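Local structure of succinylglutamate desuccinylase (Vibrio parahaemolyticus, 2BCO) at residues R264-F277 with V292-K304. The protein probably hydrolyses N-succinylglutamate to succinate and glutamate, the last step of arginine degradation by the AST pathway, as a zinc-dependent enzyme. Sequence-based numbering, arbitrary orientation.
Sequences RTIVRLHDDFDFMF and VFGHDGDKPLMAK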
# COMPACT_ATOMS: atom_id res chain seq x y z
N ARG A 264 -11.89 3.12 17.77
CA ARG A 264 -13.01 2.21 17.61
C ARG A 264 -13.40 2.07 16.15
O ARG A 264 -13.07 2.91 15.31
CB ARG A 264 -14.20 2.66 18.46
CG ARG A 264 -14.69 4.07 18.22
CD ARG A 264 -15.40 4.58 19.47
NE ARG A 264 -15.95 5.92 19.29
CZ ARG A 264 -17.04 6.19 18.58
NH1 ARG A 264 -17.70 5.22 17.98
NH2 ARG A 264 -17.45 7.44 18.46
N THR A 265 -14.09 0.97 15.85
CA THR A 265 -14.53 0.68 14.50
C THR A 265 -16.05 0.86 14.40
O THR A 265 -16.79 0.33 15.23
CB THR A 265 -14.12 -0.77 14.10
OG1 THR A 265 -14.47 -1.02 12.73
CG2 THR A 265 -14.82 -1.78 14.99
N ILE A 266 -16.50 1.62 13.41
CA ILE A 266 -17.92 1.88 13.20
C ILE A 266 -18.55 0.86 12.26
O ILE A 266 -18.08 0.68 11.13
CB ILE A 266 -18.14 3.30 12.61
CG1 ILE A 266 -17.48 4.35 13.51
CG2 ILE A 266 -19.63 3.58 12.46
CD1 ILE A 266 -17.95 4.34 14.95
N VAL A 267 -19.62 0.21 12.70
CA VAL A 267 -20.31 -0.78 11.88
C VAL A 267 -21.77 -0.39 11.62
O VAL A 267 -22.51 -0.07 12.55
CB VAL A 267 -20.30 -2.17 12.57
CG1 VAL A 267 -20.90 -3.21 11.64
CG2 VAL A 267 -18.88 -2.54 12.97
N ARG A 268 -22.18 -0.43 10.35
CA ARG A 268 -23.55 -0.09 9.97
C ARG A 268 -24.54 -1.16 10.43
O ARG A 268 -24.48 -2.31 9.99
CB ARG A 268 -23.65 0.09 8.45
CG ARG A 268 -25.04 0.47 7.94
CD ARG A 268 -25.01 0.72 6.45
NE ARG A 268 -26.27 1.21 5.91
CZ ARG A 268 -26.42 1.71 4.67
NH1 ARG A 268 -25.37 1.78 3.86
NH2 ARG A 268 -27.60 2.13 4.25
N LEU A 269 -25.45 -0.76 11.31
CA LEU A 269 -26.46 -1.66 11.86
C LEU A 269 -27.81 -1.60 11.16
O LEU A 269 -28.48 -2.62 11.00
CB LEU A 269 -26.65 -1.38 13.35
CG LEU A 269 -25.99 -2.32 14.36
CD1 LEU A 269 -26.68 -3.68 14.31
CD2 LEU A 269 -24.50 -2.45 14.07
N HIS A 270 -28.21 -0.40 10.73
CA HIS A 270 -29.50 -0.24 10.07
C HIS A 270 -29.40 0.34 8.67
O HIS A 270 -28.34 0.80 8.25
CB HIS A 270 -30.42 0.65 10.92
CG HIS A 270 -30.49 0.25 12.36
ND1 HIS A 270 -29.44 0.44 13.24
CD2 HIS A 270 -31.47 -0.33 13.08
CE1 HIS A 270 -29.78 -0.01 14.43
NE2 HIS A 270 -31.01 -0.48 14.36
N ASP A 271 -30.52 0.32 7.96
CA ASP A 271 -30.59 0.83 6.59
C ASP A 271 -30.50 2.36 6.59
O ASP A 271 -29.93 2.96 5.68
CB ASP A 271 -31.90 0.37 5.94
CG ASP A 271 -31.96 0.68 4.45
OD1 ASP A 271 -31.94 1.88 4.08
OD2 ASP A 271 -32.02 -0.27 3.65
N ASP A 272 -31.09 2.97 7.62
CA ASP A 272 -31.08 4.43 7.77
C ASP A 272 -29.81 4.84 8.51
O ASP A 272 -29.81 5.03 9.72
CB ASP A 272 -32.32 4.88 8.55
CG ASP A 272 -32.38 6.38 8.74
OD1 ASP A 272 -32.05 7.12 7.79
OD2 ASP A 272 -32.76 6.82 9.84
N PHE A 273 -28.73 4.96 7.75
CA PHE A 273 -27.42 5.31 8.28
C PHE A 273 -26.85 6.46 7.45
O PHE A 273 -27.04 6.50 6.23
CB PHE A 273 -26.52 4.08 8.17
CG PHE A 273 -25.11 4.29 8.64
CD1 PHE A 273 -24.74 4.00 9.95
CD2 PHE A 273 -24.13 4.76 7.75
CE1 PHE A 273 -23.42 4.17 10.37
CE2 PHE A 273 -22.80 4.94 8.18
CZ PHE A 273 -22.44 4.64 9.49
N ASP A 274 -26.15 7.40 8.08
CA ASP A 274 -25.55 8.50 7.34
C ASP A 274 -24.65 9.35 8.23
O ASP A 274 -24.62 9.18 9.45
CB ASP A 274 -26.63 9.39 6.71
CG ASP A 274 -26.18 10.02 5.40
OD1 ASP A 274 -24.96 10.18 5.19
OD2 ASP A 274 -27.05 10.38 4.58
N PHE A 275 -23.91 10.26 7.60
CA PHE A 275 -23.01 11.15 8.31
C PHE A 275 -23.48 12.57 8.08
O PHE A 275 -24.21 12.83 7.13
CB PHE A 275 -21.59 11.01 7.77
CG PHE A 275 -21.03 9.62 7.89
CD1 PHE A 275 -20.84 9.03 9.14
CD2 PHE A 275 -20.65 8.91 6.75
CE1 PHE A 275 -20.28 7.76 9.25
CE2 PHE A 275 -20.09 7.64 6.85
CZ PHE A 275 -19.91 7.06 8.11
N MSE A 276 -23.07 13.50 8.94
CA MSE A 276 -23.48 14.89 8.78
C MSE A 276 -22.56 15.64 7.84
O MSE A 276 -22.99 16.59 7.17
CB MSE A 276 -23.52 15.59 10.14
CG MSE A 276 -24.47 14.95 11.13
SE MSE A 276 -24.62 15.96 12.77
CE MSE A 276 -26.31 16.84 12.45
N PHE A 277 -21.30 15.22 7.77
CA PHE A 277 -20.32 15.86 6.90
C PHE A 277 -20.57 15.47 5.44
O PHE A 277 -21.24 14.47 5.16
CB PHE A 277 -18.88 15.50 7.32
CG PHE A 277 -18.67 14.01 7.61
CD1 PHE A 277 -18.67 13.06 6.58
CD2 PHE A 277 -18.47 13.58 8.92
CE1 PHE A 277 -18.46 11.69 6.87
CE2 PHE A 277 -18.27 12.22 9.22
CZ PHE A 277 -18.27 11.27 8.19
N VAL A 292 -21.61 15.08 17.58
CA VAL A 292 -22.33 14.14 16.73
C VAL A 292 -21.91 14.39 15.30
O VAL A 292 -21.79 15.53 14.87
CB VAL A 292 -23.87 14.33 16.85
CG1 VAL A 292 -24.30 14.12 18.30
CG2 VAL A 292 -24.27 15.72 16.38
N PHE A 293 -21.66 13.32 14.55
CA PHE A 293 -21.23 13.47 13.17
C PHE A 293 -22.00 12.54 12.24
O PHE A 293 -21.71 12.46 11.04
CB PHE A 293 -19.72 13.20 13.06
CG PHE A 293 -19.31 11.85 13.57
CD1 PHE A 293 -19.31 10.74 12.73
CD2 PHE A 293 -18.95 11.67 14.91
CE1 PHE A 293 -18.94 9.48 13.20
CE2 PHE A 293 -18.58 10.42 15.40
CZ PHE A 293 -18.57 9.32 14.54
N GLY A 294 -22.97 11.83 12.79
CA GLY A 294 -23.76 10.93 11.98
C GLY A 294 -24.80 10.23 12.83
O GLY A 294 -25.06 10.63 13.97
N HIS A 295 -25.41 9.19 12.28
CA HIS A 295 -26.42 8.45 13.00
C HIS A 295 -26.64 7.08 12.36
O HIS A 295 -26.50 6.92 11.14
CB HIS A 295 -27.73 9.24 13.04
CG HIS A 295 -28.36 9.41 11.69
ND1 HIS A 295 -29.11 8.41 11.10
CD2 HIS A 295 -28.36 10.45 10.83
CE1 HIS A 295 -29.53 8.83 9.92
NE2 HIS A 295 -29.09 10.06 9.73
N ASP A 296 -26.96 6.10 13.19
CA ASP A 296 -27.21 4.75 12.73
C ASP A 296 -28.59 4.39 13.29
O ASP A 296 -28.73 4.08 14.48
CB ASP A 296 -26.15 3.80 13.30
CG ASP A 296 -26.08 2.49 12.55
OD1 ASP A 296 -27.15 1.95 12.16
OD2 ASP A 296 -24.96 1.98 12.35
N GLY A 297 -29.60 4.45 12.43
CA GLY A 297 -30.95 4.17 12.88
C GLY A 297 -31.39 5.32 13.77
O GLY A 297 -31.56 6.44 13.29
N ASP A 298 -31.54 5.05 15.06
CA ASP A 298 -31.95 6.08 16.01
C ASP A 298 -30.74 6.57 16.80
O ASP A 298 -30.60 7.76 17.08
CB ASP A 298 -33.00 5.54 16.99
CG ASP A 298 -34.22 4.97 16.28
OD1 ASP A 298 -34.84 5.70 15.48
OD2 ASP A 298 -34.56 3.80 16.54
N LYS A 299 -29.88 5.63 17.18
CA LYS A 299 -28.68 5.92 17.96
C LYS A 299 -27.68 6.72 17.12
O LYS A 299 -27.17 6.22 16.12
CB LYS A 299 -28.04 4.61 18.42
CG LYS A 299 -27.37 4.67 19.79
CD LYS A 299 -26.17 5.59 19.80
CE LYS A 299 -25.48 5.55 21.16
NZ LYS A 299 -24.24 6.39 21.19
N PRO A 300 -27.39 7.96 17.52
CA PRO A 300 -26.45 8.82 16.80
C PRO A 300 -24.98 8.44 16.97
O PRO A 300 -24.62 7.68 17.87
CB PRO A 300 -26.76 10.20 17.36
CG PRO A 300 -27.06 9.90 18.79
CD PRO A 300 -27.96 8.68 18.68
N LEU A 301 -24.14 8.97 16.09
CA LEU A 301 -22.70 8.71 16.13
C LEU A 301 -22.01 9.94 16.70
O LEU A 301 -22.18 11.05 16.18
CB LEU A 301 -22.17 8.43 14.72
CG LEU A 301 -22.87 7.33 13.91
CD1 LEU A 301 -22.28 7.28 12.52
CD2 LEU A 301 -22.71 5.98 14.62
N MSE A 302 -21.24 9.76 17.77
CA MSE A 302 -20.52 10.88 18.38
C MSE A 302 -19.16 10.43 18.89
O MSE A 302 -18.99 9.28 19.29
CB MSE A 302 -21.31 11.49 19.54
CG MSE A 302 -21.68 10.52 20.65
SE MSE A 302 -22.38 11.42 22.24
CE MSE A 302 -21.35 10.49 23.58
N ALA A 303 -18.20 11.35 18.87
CA ALA A 303 -16.85 11.04 19.34
C ALA A 303 -16.88 10.64 20.81
O ALA A 303 -17.65 11.20 21.59
CB ALA A 303 -15.94 12.25 19.13
N LYS A 304 -16.04 9.68 21.17
CA LYS A 304 -15.96 9.19 22.55
C LYS A 304 -14.92 10.00 23.31
O LYS A 304 -15.23 10.67 24.30
CB LYS A 304 -15.59 7.70 22.56
CG LYS A 304 -15.87 6.99 23.88
CD LYS A 304 -15.62 5.49 23.78
CE LYS A 304 -14.14 5.15 23.80
NZ LYS A 304 -13.53 5.46 25.13
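Asp296 reaches from its strand into the 268-272 loop. CB lies 3.6 Å from Phe273 CD1, and CG packs against the same atom at 3.3 Å. With CG anti to the backbone N (chi1 -162°), the carboxylate then lies at the edge of the Phe273 ring, near the ring plane, the two planes 77° apart. OD2 accepts Leu269 N at 3.0 Å through its syn lone pair, with an N-H...O angle of 165°. OD1 takes two donors: His270 N on its syn lone pair, and His270 ND1 at 2.9 Å, whose ring plane contains OD1 although the nitrogen itself comes in from above the carboxylate plane. Three N-H groups thus fix the rotation of this buried acid, probably favouring its charged form. Gly297 CA covers one face of the same imidazole in a CH-pi contact, 4.3 Å from the centroid.

Next to Phe273 along the strand, Asp274 forms a hydrogen-bonded antiparallel pair with His295 (His295 N to Asp274 O, 2.9 Å). Leu301 CD1 lies 3.9 Å from both Phe273 CE1 and Phe275 CE1, its side chain crossing that of Phe273 at about a right angle. Phe293 stacks on Phe287, and Arg264 is salt-bridged to Glu308.

Backbone bonds Phe293 N to Leu301 O and Leu301 N to Gly294 O mark a classic beta bulge; Asp296 to Lys299 make a type II' turn. This bulged hairpin and 273-275 form a three-stranded antiparallel sheet within the AspA/AstE barrel-sandwich hybrid domain.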